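PDB 2D42: non-toxic crystal protein from Bacillus thuringiensis, which is a non-toxic parasporal inclusion protein of unknown function that closely resembles the beta-pore-forming toxins of the aerolysin and epsilon-toxin type in structure. Local coordinates for residues D59-I63 against A152-Y156; V93-I99 against A123-E127; Y22-Y28 against G177-R183. Numbering follows the deposited sequence.

In the fold
The three contacts show how one sheet in a long molecule can be held differently at its ends and its middle. Interactions 1 and 3, centres about 74 Å apart on opposite sides of the chain's centre, both pair a shorter strand antiparallel with strand 150-185. In 59-63 against 152-156 the ladder is regular; its outward face mixes exposed Arg60 and Ile62 with partly exposed Thr153 and Val155, while Ala152, Gly154 and Tyr156 are buried. In 22-28 against 177-183 a bulge interrupts it and tyrosines pack on both faces, one of which is covered by helix 5-19. Interaction 2, nearer the middle, joins a strand end and its following turn to a loop, largely by side-chain hydrogen bonds.

Interaction 1 (D59-I63 against A152-Y156); sequences DRRII and ATGVY
Six backbone hydrogen bonds tie 59-63 to 152-156, grouped as three reciprocal pairs. Asp59 N donates to Tyr156 O at 3.3 Å and Tyr156 N to Asp59 O at 2.8 Å; Arg61 N to Gly154 O and Gly154 N to Arg61 O both measure 2.9 Å; Ile63 N reaches Ala152 O at 2.9 Å, and Ala152 N reaches Ile63 O at 2.8 Å. Within the first strand, Asp59 OD1 accepts from Arg60 N at 2.9 Å and forms a salt bridge with Arg61 NE at 3.4 Å, in which the hydrogen bond itself is weak. Both segments are fully extended, with axes 4.6 Å apart and N-to-C directions at 166°. Arg60 with Val155 and Ile62 with Thr153 are the non-hydrogen-bonded pairs, their CA atoms 4.3 and 4.6 Å apart, and here CA-H...O contacts fill in: Arg60 CA lies 3.2 Å from Gly154 O. This is a regular antiparallel ladder without a bulge, part of the long-stranded sheet expected of an aerolysin-type beta-pore-forming toxin relative; strand 219-244 pairs with 150-185 through Thr153 and Val155. Arg60, Ile62, Thr153 and Val155 occupy one face. The extended Arg60 side chain (chi1 and chi2 both t) lies along it, with CG 4.0 Å from Val155 CG2 and NH1 3.8 Å from Thr153 CG2, while Ile62 CG1 sits 3.9 Å from Thr153 OG1. On the other face are Asp59, Arg61, Ile63, Ala152 and Tyr156. Tyr156, chi1 t, turns its ring away from 59-63 to stack on Phe77 and hydrogen-bond Asp140 through OH.

Interaction 2 (V93-I99 against A123-E127); sequences VTAGTNI and AVTNE
A turn that closes strand 71-94 meets here the loop between strands 114-122 and 129-146. At the start of 93-99, Val93 N donates to Val124 O at 2.9 Å, and Thr125 CA makes a CA-H...O contact of 3.3 Å with Val93 O. Thr94 and Thr125 are aligned, CA to CA 4.6 Å. Thr94 (chi1 t) accepts from Gly96 N through OG1 at 3.0 Å, an ST turn, with Gly96 at positive phi (105°). The turn at Ala95-Gly96 reverses the chain, and the extended Thr97 to Ile99 then pass along Thr125. The one backbone bond, from Val93 to Val124, is joined by three that use the side chains of Asn98, Thr125 and Asn126. In this toxin-like beta fold the two segments are the links by which the chain leaves strand 71-94 of the long sheet for strand 101-109 of the small one and returns from 114-122 to 129-146; the contact holds these links side by side. Thr125, chi1 p and backbone near -87/-6, is the central residue: OG1 donates to Asn98 OD1 at 2.6 Å and accepts from Ile99 N at 3.3 Å, while CG2 lies 3.5 Å from Thr97 O. Asn98 OD1 also accepts from Asn126 ND2 at 2.9 Å. Asn126, chi1 p, has further partners, ND2 to Tyr130 OH and OD1 to Asn128 N. Ile99 O is 3.2 Å from Ala123 CB and 3.3 Å from Ala123 CA, the latter a CA-H...O contact. Val93 CG1 and Val124 CG2 approach to 4.4 Å, both side chains packing on Phe222 of strand 219-244.

Interaction 3 (Y22-Y28 against G177-R183); sequences YTYGSSY and GIIRYYR
Tyrosines and isoleucines form the apolar centre. Tyr22 CD2 lies 3.8 Å from Tyr181 CB, the two rings oblique with centroids 5.6 Å apart; Tyr24 CE1 touches Ile179 CG2 at 4.0 Å. On this face Leu9 of helix 5-19 meets Ser27 and Ile179. Across the sheet, Thr23 CB sits over the Tyr182 ring, 3.8 Å from its centroid, a CH-pi contact, and Tyr28 (chi1 p) brings CE1 to 3.4 Å from Ile178 CB. Tyr28 OH accepts a weak hydrogen bond from Arg180 NE at 3.1 Å, while Arg180 also salt-bridges Glu192. The strands are antiparallel, axes 4.5 Å apart at 167°. Thr23 N to Tyr182 O (3.0 Å), Arg180 N to Ser26 O (2.7 Å) and Ile178 N to Tyr28 O (2.6 Å) set the register, which slips by one after Tyr24: Gly25 N (2.7 Å) and Ser26 N (3.3 Å) share Arg180 O, with Gly25 near -94/-63, the signature of a classic beta bulge.

Interaction 1 (D59-I63 against A152-Y156)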
ATOM      1  N   ASP A  59      -0.765  -9.156 -27.836  1.00 27.75           N
ATOM      2  CA  ASP A  59      -1.222 -10.150 -28.803  1.00 27.68           C
ATOM      3  C   ASP A  59      -1.039  -9.617 -30.223  1.00 26.29           C
ATOM      4  O   ASP A  59      -0.851  -8.421 -30.436  1.00 26.30           O
ATOM      5  CB  ASP A  59      -2.714 -10.421 -28.555  1.00 28.97           C
ATOM      6  CG  ASP A  59      -3.139 -11.842 -28.892  1.00 30.56           C
ATOM      7  OD1 ASP A  59      -2.456 -12.541 -29.680  1.00 25.64           O
ATOM      8  OD2 ASP A  59      -4.201 -12.247 -28.363  1.00 32.92           O
ATOM      9  N   ARG A  60      -1.113 -10.520 -31.189  1.00 25.10           N
ATOM     10  CA  ARG A  60      -0.987 -10.173 -32.600  1.00 25.90           C
ATOM     11  C   ARG A  60      -1.769 -11.223 -33.363  1.00 22.88           C
ATOM     12  O   ARG A  60      -1.533 -12.410 -33.188  1.00 22.38           O
ATOM     13  CB  ARG A  60       0.481 -10.209 -33.054  1.00 28.77           C
ATOM     14  CG  ARG A  60       0.640 -10.072 -34.572  1.00 32.21           C
ATOM     15  CD  ARG A  60       2.086 -10.279 -35.059  1.00 38.24           C
ATOM     16  NE  ARG A  60       2.244 -11.527 -35.812  1.00 39.43           N
ATOM     17  CZ  ARG A  60       2.676 -11.602 -37.070  1.00 41.38           C
ATOM     18  NH1 ARG A  60       2.999 -10.499 -37.738  1.00 42.39           N
ATOM     19  NH2 ARG A  60       2.789 -12.786 -37.664  1.00 41.46           N
ATOM     20  N   ARG A  61      -2.708 -10.792 -34.199  1.00 23.79           N
ATOM     21  CA  ARG A  61      -3.508 -11.730 -34.988  1.00 23.33           C
ATOM     22  C   ARG A  61      -3.569 -11.285 -36.433  1.00 23.04           C
ATOM     23  O   ARG A  61      -3.338 -10.116 -36.747  1.00 22.32           O
ATOM     24  CB  ARG A  61      -4.931 -11.845 -34.429  1.00 21.97           C
ATOM     25  CG  ARG A  61      -4.993 -12.531 -33.096  1.00 23.27           C
ATOM     26  CD  ARG A  61      -4.514 -13.970 -33.228  1.00 25.00           C
ATOM     27  NE  ARG A  61      -3.958 -14.461 -31.981  1.00 26.74           N
ATOM     28  CZ  ARG A  61      -3.205 -15.553 -31.876  1.00 29.94           C
ATOM     29  NH1 ARG A  61      -2.914 -16.278 -32.950  1.00 29.21           N
ATOM     30  NH2 ARG A  61      -2.733 -15.915 -30.693  1.00 28.06           N
ATOM     31  N   ILE A  62      -3.917 -12.220 -37.306  1.00 22.67           N
ATOM     32  CA  ILE A  62      -3.973 -11.931 -38.721  1.00 23.51           C
ATOM     33  C   ILE A  62      -5.263 -12.342 -39.403  1.00 25.58           C
ATOM     34  O   ILE A  62      -5.781 -13.427 -39.167  1.00 27.08           O
ATOM     35  CB  ILE A  62      -2.803 -12.637 -39.446  1.00 26.20           C
ATOM     36  CG1 ILE A  62      -1.472 -12.111 -38.893  1.00 27.55           C
ATOM     37  CG2 ILE A  62      -2.917 -12.427 -40.959  1.00 24.33           C
ATOM     38  CD1 ILE A  62      -0.252 -12.820 -39.409  1.00 31.68           C
ATOM     39  N   ILE A  63      -5.790 -11.457 -40.240  1.00 25.67           N
ATOM     40  CA  ILE A  63      -6.982 -11.769 -41.015  1.00 26.17           C
ATOM     41  C   ILE A  63      -6.544 -11.598 -42.459  1.00 26.21           C
ATOM     42  O   ILE A  63      -6.207 -10.497 -42.888  1.00 27.62           O
ATOM     43  CB  ILE A  63      -8.146 -10.819 -40.703  1.00 26.74           C
ATOM     44  CG1 ILE A  63      -8.592 -11.021 -39.249  1.00 23.51           C
ATOM     45  CG2 ILE A  63      -9.288 -11.072 -41.680  1.00 25.45           C
ATOM     46  CD1 ILE A  63      -9.759 -10.135 -38.825  1.00 24.77           C
ATOM     47  N   ALA A 152      -4.498  -8.257 -43.035  1.00 28.08           N
ATOM     48  CA  ALA A 152      -4.548  -7.267 -41.970  1.00 27.92           C
ATOM     49  C   ALA A 152      -3.899  -7.875 -40.739  1.00 27.81           C
ATOM     50  O   ALA A 152      -4.266  -8.969 -40.301  1.00 26.82           O
ATOM     51  CB  ALA A 152      -5.991  -6.874 -41.661  1.00 24.83           C
ATOM     52  N   THR A 153      -2.925  -7.174 -40.184  1.00 26.53           N
ATOM     53  CA  THR A 153      -2.250  -7.661 -38.997  1.00 26.36           C
ATOM     54  C   THR A 153      -2.572  -6.739 -37.843  1.00 25.34           C
ATOM     55  O   THR A 153      -2.159  -5.580 -37.826  1.00 25.36           O
ATOM     56  CB  THR A 153      -0.737  -7.722 -39.211  1.00 27.14           C
ATOM     57  OG1 THR A 153      -0.463  -8.621 -40.287  1.00 26.00           O
ATOM     58  CG2 THR A 153      -0.033  -8.214 -37.958  1.00 24.50           C
ATOM     59  N   GLY A 154      -3.357  -7.250 -36.902  1.00 23.09           N
ATOM     60  CA  GLY A 154      -3.722  -6.463 -35.742  1.00 23.87           C
ATOM     61  C   GLY A 154      -2.835  -6.782 -34.549  1.00 23.22           C
ATOM     62  O   GLY A 154      -2.760  -7.928 -34.115  1.00 21.81           O
ATOM     63  N   VAL A 155      -2.176  -5.756 -34.017  1.00 22.66           N
ATOM     64  CA  VAL A 155      -1.282  -5.898 -32.868  1.00 22.96           C
ATOM     65  C   VAL A 155      -1.903  -5.171 -31.680  1.00 23.36           C
ATOM     66  O   VAL A 155      -2.226  -3.985 -31.770  1.00 24.60           O
ATOM     67  CB  VAL A 155       0.117  -5.281 -33.172  1.00 23.89           C
ATOM     68  CG1 VAL A 155       0.980  -5.293 -31.925  1.00 19.82           C
ATOM     69  CG2 VAL A 155       0.803  -6.073 -34.290  1.00 22.82           C
ATOM     70  N   TYR A 156      -2.083  -5.906 -30.587  1.00 22.39           N
ATOM     71  CA  TYR A 156      -2.672  -5.395 -29.342  1.00 23.82           C
ATOM     72  C   TYR A 156      -1.527  -5.015 -28.411  1.00 21.41           C
ATOM     73  O   TYR A 156      -0.733  -5.871 -28.006  1.00 23.31           O
ATOM     74  CB  TYR A 156      -3.545  -6.492 -28.709  1.00 23.45           C
ATOM     75  CG  TYR A 156      -4.475  -6.030 -27.606  1.00 27.48           C
ATOM     76  CD1 TYR A 156      -5.083  -4.771 -27.648  1.00 29.17           C
ATOM     77  CD2 TYR A 156      -4.799  -6.880 -26.550  1.00 28.06           C
ATOM     78  CE1 TYR A 156      -5.999  -4.377 -26.656  1.00 28.90           C
ATOM     79  CE2 TYR A 156      -5.709  -6.500 -25.560  1.00 29.17           C
ATOM     80  CZ  TYR A 156      -6.309  -5.254 -25.620  1.00 30.71           C
ATOM     81  OH  TYR A 156      -7.254  -4.909 -24.671  1.00 31.15           O
TER

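Interaction 2 (V93-I99 against A123-E127)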
ATOM      1  N   VAL A  93       4.819   1.819  13.397  1.00 27.66           N
ATOM      2  CA  VAL A  93       4.429   1.616  14.780  1.00 28.21           C
ATOM      3  C   VAL A  93       3.682   0.294  14.890  1.00 27.93           C
ATOM      4  O   VAL A  93       3.131  -0.188  13.901  1.00 29.68           O
ATOM      5  CB  VAL A  93       3.523   2.777  15.261  1.00 26.88           C
ATOM      6  CG1 VAL A  93       2.253   2.849  14.404  1.00 25.38           C
ATOM      7  CG2 VAL A  93       3.171   2.590  16.742  1.00 27.70           C
ATOM      8  N   THR A  94       3.684  -0.299  16.081  1.00 28.31           N
ATOM      9  CA  THR A  94       2.987  -1.566  16.307  1.00 27.64           C
ATOM     10  C   THR A  94       2.588  -1.757  17.764  1.00 28.42           C
ATOM     11  O   THR A  94       3.253  -1.262  18.678  1.00 29.47           O
ATOM     12  CB  THR A  94       3.855  -2.781  15.893  1.00 25.31           C
ATOM     13  OG1 THR A  94       3.095  -3.988  16.045  1.00 27.02           O
ATOM     14  CG2 THR A  94       5.099  -2.870  16.755  1.00 26.10           C
ATOM     15  N   ALA A  95       1.497  -2.488  17.967  1.00 28.41           N
ATOM     16  CA  ALA A  95       1.002  -2.784  19.298  1.00 30.89           C
ATOM     17  C   ALA A  95       1.316  -4.249  19.585  1.00 32.07           C
ATOM     18  O   ALA A  95       0.775  -4.843  20.521  1.00 31.20           O
ATOM     19  CB  ALA A  95      -0.505  -2.540  19.368  1.00 29.18           C
ATOM     20  N   GLY A  96       2.191  -4.829  18.768  1.00 31.38           N
ATOM     21  CA  GLY A  96       2.560  -6.220  18.963  1.00 31.97           C
ATOM     22  C   GLY A  96       1.952  -7.190  17.965  1.00 32.48           C
ATOM     23  O   GLY A  96       2.284  -8.376  17.973  1.00 34.67           O
ATOM     24  N   THR A  97       1.066  -6.702  17.105  1.00 32.81           N
ATOM     25  CA  THR A  97       0.427  -7.557  16.101  1.00 32.79           C
ATOM     26  C   THR A  97       0.577  -6.961  14.705  1.00 32.31           C
ATOM     27  O   THR A  97       0.333  -5.770  14.506  1.00 30.38           O
ATOM     28  CB  THR A  97      -1.081  -7.724  16.381  1.00 35.25           C
ATOM     29  OG1 THR A  97      -1.263  -8.298  17.678  1.00 38.77           O
ATOM     30  CG2 THR A  97      -1.726  -8.632  15.335  1.00 36.08           C
ATOM     31  N   ASN A  98       0.976  -7.776  13.735  1.00 32.23           N
ATOM     32  CA  ASN A  98       1.125  -7.246  12.388  1.00 31.82           C
ATOM     33  C   ASN A  98      -0.234  -7.031  11.749  1.00 30.23           C
ATOM     34  O   ASN A  98      -1.137  -7.846  11.901  1.00 31.75           O
ATOM     35  CB  ASN A  98       1.989  -8.163  11.530  1.00 31.52           C
ATOM     36  CG  ASN A  98       3.466  -7.944  11.772  1.00 33.74           C
ATOM     37  OD1 ASN A  98       3.931  -6.804  11.822  1.00 33.14           O
ATOM     38  ND2 ASN A  98       4.213  -9.026  11.917  1.00 33.98           N
ATOM     39  N   ILE A  99      -0.377  -5.909  11.057  1.00 29.61           N
ATOM     40  CA  ILE A  99      -1.629  -5.577  10.387  1.00 29.70           C
ATOM     41  C   ILE A  99      -1.353  -5.204   8.938  1.00 30.65           C
ATOM     42  O   ILE A  99      -0.587  -4.283   8.659  1.00 31.17           O
ATOM     43  CB  ILE A  99      -2.323  -4.372  11.032  1.00 29.88           C
ATOM     44  CG1 ILE A  99      -2.486  -4.585  12.534  1.00 29.16           C
ATOM     45  CG2 ILE A  99      -3.688  -4.161  10.391  1.00 28.13           C
ATOM     46  CD1 ILE A  99      -2.862  -3.315  13.262  1.00 27.31           C
ATOM     47  N   ALA A 123       2.222  -3.024   5.674  1.00 30.26           N
ATOM     48  CA  ALA A 123       2.038  -3.079   7.114  1.00 29.84           C
ATOM     49  C   ALA A 123       2.873  -1.977   7.737  1.00 28.87           C
ATOM     50  O   ALA A 123       4.072  -1.875   7.472  1.00 27.25           O
ATOM     51  CB  ALA A 123       2.483  -4.447   7.645  1.00 29.99           C
ATOM     52  N   VAL A 124       2.238  -1.138   8.546  1.00 27.07           N
ATOM     53  CA  VAL A 124       2.962  -0.055   9.203  1.00 26.23           C
ATOM     54  C   VAL A 124       3.651  -0.644  10.431  1.00 24.43           C
ATOM     55  O   VAL A 124       4.445   0.026  11.087  1.00 22.11           O
ATOM     56  CB  VAL A 124       1.999   1.071   9.677  1.00 27.74           C
ATOM     57  CG1 VAL A 124       1.109   0.564  10.820  1.00 23.91           C
ATOM     58  CG2 VAL A 124       2.801   2.285  10.124  1.00 24.89           C
ATOM     59  N   THR A 125       3.353  -1.914  10.702  1.00 25.55           N
ATOM     60  CA  THR A 125       3.871  -2.618  11.873  1.00 27.78           C
ATOM     61  C   THR A 125       5.219  -3.308  11.755  1.00 29.26           C
ATOM     62  O   THR A 125       5.733  -3.831  12.746  1.00 27.55           O
ATOM     63  CB  THR A 125       2.858  -3.664  12.361  1.00 28.45           C
ATOM     64  OG1 THR A 125       2.594  -4.599  11.309  1.00 30.76           O
ATOM     65  CG2 THR A 125       1.558  -2.989  12.774  1.00 29.30           C
ATOM     66  N   ASN A 126       5.791  -3.331  10.556  1.00 28.63           N
ATOM     67  CA  ASN A 126       7.094  -3.951  10.376  1.00 30.68           C
ATOM     68  C   ASN A 126       7.782  -3.395   9.131  1.00 29.92           C
ATOM     69  O   ASN A 126       7.175  -2.662   8.350  1.00 30.37           O
ATOM     70  CB  ASN A 126       6.953  -5.476  10.286  1.00 31.05           C
ATOM     71  CG  ASN A 126       6.241  -5.923   9.029  1.00 32.74           C
ATOM     72  OD1 ASN A 126       6.713  -5.676   7.916  1.00 29.36           O
ATOM     73  ND2 ASN A 126       5.102  -6.589   9.196  1.00 30.30           N
ATOM     74  N   GLU A 127       9.048  -3.739   8.943  1.00 31.13           N
ATOM     75  CA  GLU A 127       9.784  -3.231   7.800  1.00 31.58           C
ATOM     76  C   GLU A 127       9.953  -4.248   6.685  1.00 31.55           C
ATOM     77  O   GLU A 127      10.859  -4.120   5.864  1.00 29.68           O
ATOM     78  CB  GLU A 127      11.155  -2.719   8.250  1.00 34.96           C
ATOM     79  CG  GLU A 127      11.080  -1.568   9.241  1.00 38.46           C
ATOM     80  CD  GLU A 127      12.448  -1.098   9.701  1.00 40.88           C
ATOM     81  OE1 GLU A 127      13.287  -0.778   8.835  1.00 43.55           O
ATOM     82  OE2 GLU A 127      12.685  -1.039  10.925  1.00 41.54           O
TER

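Interaction 3 (Y22-Y28 against G177-R183)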
ATOM      1  N   TYR A  22       8.155   3.176  43.698  1.00 39.66           N
ATOM      2  CA  TYR A  22       7.586   1.839  43.592  1.00 36.12           C
ATOM      3  C   TYR A  22       8.558   0.949  42.850  1.00 35.12           C
ATOM      4  O   TYR A  22       9.543   1.416  42.284  1.00 35.51           O
ATOM      5  CB  TYR A  22       6.306   1.827  42.759  1.00 36.77           C
ATOM      6  CG  TYR A  22       5.140   2.631  43.263  1.00 35.88           C
ATOM      7  CD1 TYR A  22       4.939   2.842  44.623  1.00 35.27           C
ATOM      8  CD2 TYR A  22       4.178   3.104  42.370  1.00 36.33           C
ATOM      9  CE1 TYR A  22       3.801   3.502  45.083  1.00 38.16           C
ATOM     10  CE2 TYR A  22       3.039   3.762  42.818  1.00 38.58           C
ATOM     11  CZ  TYR A  22       2.857   3.955  44.176  1.00 37.50           C
ATOM     12  OH  TYR A  22       1.719   4.582  44.621  1.00 41.43           O
ATOM     13  N   THR A  23       8.263  -0.344  42.840  1.00 34.87           N
ATOM     14  CA  THR A  23       9.069  -1.288  42.087  1.00 35.59           C
ATOM     15  C   THR A  23       8.211  -1.678  40.886  1.00 35.01           C
ATOM     16  O   THR A  23       7.070  -2.117  41.054  1.00 34.30           O
ATOM     17  CB  THR A  23       9.398  -2.548  42.891  1.00 36.38           C
ATOM     18  OG1 THR A  23      10.294  -2.210  43.959  1.00 36.44           O
ATOM     19  CG2 THR A  23      10.055  -3.585  41.989  1.00 35.49           C
ATOM     20  N   TYR A  24       8.745  -1.489  39.681  1.00 33.03           N
ATOM     21  CA  TYR A  24       8.013  -1.829  38.463  1.00 32.62           C
ATOM     22  C   TYR A  24       7.872  -3.332  38.404  1.00 32.76           C
ATOM     23  O   TYR A  24       8.864  -4.059  38.439  1.00 36.91           O
ATOM     24  CB  TYR A  24       8.756  -1.340  37.216  1.00 32.37           C
ATOM     25  CG  TYR A  24       8.170  -1.842  35.905  1.00 32.45           C
ATOM     26  CD1 TYR A  24       7.003  -1.285  35.369  1.00 31.51           C
ATOM     27  CD2 TYR A  24       8.787  -2.873  35.201  1.00 34.18           C
ATOM     28  CE1 TYR A  24       6.472  -1.743  34.157  1.00 29.80           C
ATOM     29  CE2 TYR A  24       8.267  -3.341  33.992  1.00 34.07           C
ATOM     30  CZ  TYR A  24       7.113  -2.771  33.477  1.00 32.90           C
ATOM     31  OH  TYR A  24       6.627  -3.229  32.275  1.00 33.22           O
ATOM     32  N   GLY A  25       6.636  -3.803  38.324  1.00 31.97           N
ATOM     33  CA  GLY A  25       6.417  -5.231  38.255  1.00 30.41           C
ATOM     34  C   GLY A  25       6.296  -5.696  36.815  1.00 32.31           C
ATOM     35  O   GLY A  25       7.117  -6.478  36.327  1.00 32.18           O
ATOM     36  N   SER A  26       5.267  -5.211  36.131  1.00 29.68           N
ATOM     37  CA  SER A  26       5.034  -5.589  34.744  1.00 30.46           C
ATOM     38  C   SER A  26       3.994  -4.658  34.130  1.00 30.07           C
ATOM     39  O   SER A  26       3.430  -3.806  34.820  1.00 29.79           O
ATOM     40  CB  SER A  26       4.537  -7.034  34.685  1.00 29.88           C
ATOM     41  OG  SER A  26       3.309  -7.162  35.384  1.00 30.85           O
ATOM     42  N   SER A  27       3.754  -4.819  32.832  1.00 30.81           N
ATOM     43  CA  SER A  27       2.768  -4.012  32.122  1.00 30.19           C
ATOM     44  C   SER A  27       2.331  -4.757  30.869  1.00 30.58           C
ATOM     45  O   SER A  27       3.086  -5.558  30.312  1.00 31.16           O
ATOM     46  CB  SER A  27       3.342  -2.633  31.750  1.00 29.56           C
ATOM     47  OG  SER A  27       4.451  -2.739  30.871  1.00 30.15           O
ATOM     48  N   TYR A  28       1.102  -4.496  30.436  1.00 30.53           N
ATOM     49  CA  TYR A  28       0.545  -5.148  29.259  1.00 31.51           C
ATOM     50  C   TYR A  28      -0.675  -4.378  28.773  1.00 29.77           C
ATOM     51  O   TYR A  28      -1.153  -3.466  29.447  1.00 30.95           O
ATOM     52  CB  TYR A  28       0.164  -6.594  29.602  1.00 34.15           C
ATOM     53  CG  TYR A  28      -0.555  -6.733  30.930  1.00 35.88           C
ATOM     54  CD1 TYR A  28      -1.927  -6.507  31.035  1.00 35.91           C
ATOM     55  CD2 TYR A  28       0.149  -7.059  32.092  1.00 38.04           C
ATOM     56  CE1 TYR A  28      -2.584  -6.600  32.266  1.00 37.53           C
ATOM     57  CE2 TYR A  28      -0.498  -7.153  33.329  1.00 38.01           C
ATOM     58  CZ  TYR A  28      -1.861  -6.922  33.406  1.00 39.25           C
ATOM     59  OH  TYR A  28      -2.506  -7.014  34.620  1.00 41.78           O
ATOM     60  N   GLY A 177      -3.327   0.663  28.696  1.00 28.88           N
ATOM     61  CA  GLY A 177      -2.299  -0.281  29.076  1.00 28.57           C
ATOM     62  C   GLY A 177      -2.513  -0.544  30.556  1.00 30.05           C
ATOM     63  O   GLY A 177      -3.231   0.199  31.222  1.00 29.61           O
ATOM     64  N   ILE A 178      -1.918  -1.610  31.072  1.00 31.09           N
ATOM     65  CA  ILE A 178      -2.046  -1.930  32.487  1.00 32.21           C
ATOM     66  C   ILE A 178      -0.638  -2.046  33.036  1.00 31.38           C
ATOM     67  O   ILE A 178       0.201  -2.729  32.451  1.00 30.17           O
ATOM     68  CB  ILE A 178      -2.763  -3.281  32.721  1.00 31.82           C
ATOM     69  CG1 ILE A 178      -4.201  -3.223  32.200  1.00 32.71           C
ATOM     70  CG2 ILE A 178      -2.733  -3.621  34.203  1.00 32.88           C
ATOM     71  CD1 ILE A 178      -5.061  -2.161  32.853  1.00 33.57           C
ATOM     72  N   ILE A 179      -0.378  -1.369  34.145  1.00 31.38           N
ATOM     73  CA  ILE A 179       0.933  -1.421  34.766  1.00 32.76           C
ATOM     74  C   ILE A 179       0.819  -1.862  36.222  1.00 34.27           C
ATOM     75  O   ILE A 179       0.015  -1.325  36.986  1.00 34.24           O
ATOM     76  CB  ILE A 179       1.629  -0.053  34.721  1.00 32.22           C
ATOM     77  CG1 ILE A 179       1.750   0.424  33.268  1.00 31.96           C
ATOM     78  CG2 ILE A 179       3.005  -0.162  35.359  1.00 34.39           C
ATOM     79  CD1 ILE A 179       2.319   1.830  33.122  1.00 27.10           C
ATOM     80  N   ARG A 180       1.632  -2.845  36.592  1.00 35.21           N
ATOM     81  CA  ARG A 180       1.640  -3.369  37.948  1.00 36.38           C
ATOM     82  C   ARG A 180       2.872  -2.914  38.717  1.00 35.38           C
ATOM     83  O   ARG A 180       4.000  -3.108  38.271  1.00 34.54           O
ATOM     84  CB  ARG A 180       1.603  -4.895  37.915  1.00 37.92           C
ATOM     85  CG  ARG A 180       0.351  -5.445  37.290  1.00 41.76           C
ATOM     86  CD  ARG A 180       0.295  -6.957  37.379  1.00 44.33           C
ATOM     87  NE  ARG A 180      -1.091  -7.394  37.367  1.00 49.45           N
ATOM     88  CZ  ARG A 180      -1.953  -7.135  38.343  1.00 51.63           C
ATOM     89  NH1 ARG A 180      -1.563  -6.452  39.410  1.00 54.52           N
ATOM     90  NH2 ARG A 180      -3.212  -7.534  38.241  1.00 53.93           N
ATOM     91  N   TYR A 181       2.642  -2.310  39.875  1.00 34.88           N
ATOM     92  CA  TYR A 181       3.718  -1.828  40.739  1.00 35.33           C
ATOM     93  C   TYR A 181       3.493  -2.380  42.136  1.00 36.67           C
ATOM     94  O   TYR A 181       2.390  -2.811  42.478  1.00 36.07           O
ATOM     95  CB  TYR A 181       3.667  -0.313  40.891  1.00 33.77           C
ATOM     96  CG  TYR A 181       3.619   0.498  39.632  1.00 34.94           C
ATOM     97  CD1 TYR A 181       4.783   0.786  38.919  1.00 35.67           C
ATOM     98  CD2 TYR A 181       2.419   1.066  39.201  1.00 35.41           C
ATOM     99  CE1 TYR A 181       4.755   1.633  37.815  1.00 35.66           C
ATOM    100  CE2 TYR A 181       2.379   1.914  38.096  1.00 35.30           C
ATOM    101  CZ  TYR A 181       3.553   2.194  37.411  1.00 36.23           C
ATOM    102  OH  TYR A 181       3.525   3.048  36.333  1.00 36.65           O
ATOM    103  N   TYR A 182       4.532  -2.351  42.959  1.00 37.24           N
ATOM    104  CA  TYR A 182       4.366  -2.786  44.330  1.00 37.99           C
ATOM    105  C   TYR A 182       5.342  -2.112  45.268  1.00 38.13           C
ATOM    106  O   TYR A 182       6.424  -1.660  44.863  1.00 36.62           O
ATOM    107  CB  TYR A 182       4.485  -4.305  44.467  1.00 39.55           C
ATOM    108  CG  TYR A 182       5.815  -4.884  44.074  1.00 42.36           C
ATOM    109  CD1 TYR A 182       6.073  -5.241  42.754  1.00 44.51           C
ATOM    110  CD2 TYR A 182       6.809  -5.109  45.027  1.00 44.65           C
ATOM    111  CE1 TYR A 182       7.283  -5.814  42.391  1.00 45.75           C
ATOM    112  CE2 TYR A 182       8.031  -5.684  44.672  1.00 46.16           C
ATOM    113  CZ  TYR A 182       8.257  -6.035  43.350  1.00 46.25           C
ATOM    114  OH  TYR A 182       9.448  -6.614  42.981  1.00 47.27           O
ATOM    115  N   ARG A 183       4.915  -2.013  46.523  1.00 36.92           N
ATOM    116  CA  ARG A 183       5.717  -1.441  47.586  1.00 35.84           C
ATOM    117  C   ARG A 183       6.039  -2.590  48.520  1.00 35.19           C
ATOM    118  O   ARG A 183       5.136  -3.239  49.050  1.00 31.32           O
ATOM    119  CB  ARG A 183       4.938  -0.397  48.376  1.00 38.26           C
ATOM    120  CG  ARG A 183       4.952   1.001  47.815  1.00 41.49           C
ATOM    121  CD  ARG A 183       4.203   1.903  48.780  1.00 44.31           C
ATOM    122  NE  ARG A 183       4.853   1.968  50.090  1.00 43.53           N
ATOM    123  CZ  ARG A 183       4.200   1.983  51.248  1.00 44.37           C
ATOM    124  NH1 ARG A 183       2.875   1.930  51.264  1.00 46.97           N
ATOM    125  NH2 ARG A 183       4.866   2.069  52.391  1.00 44.94           N
TER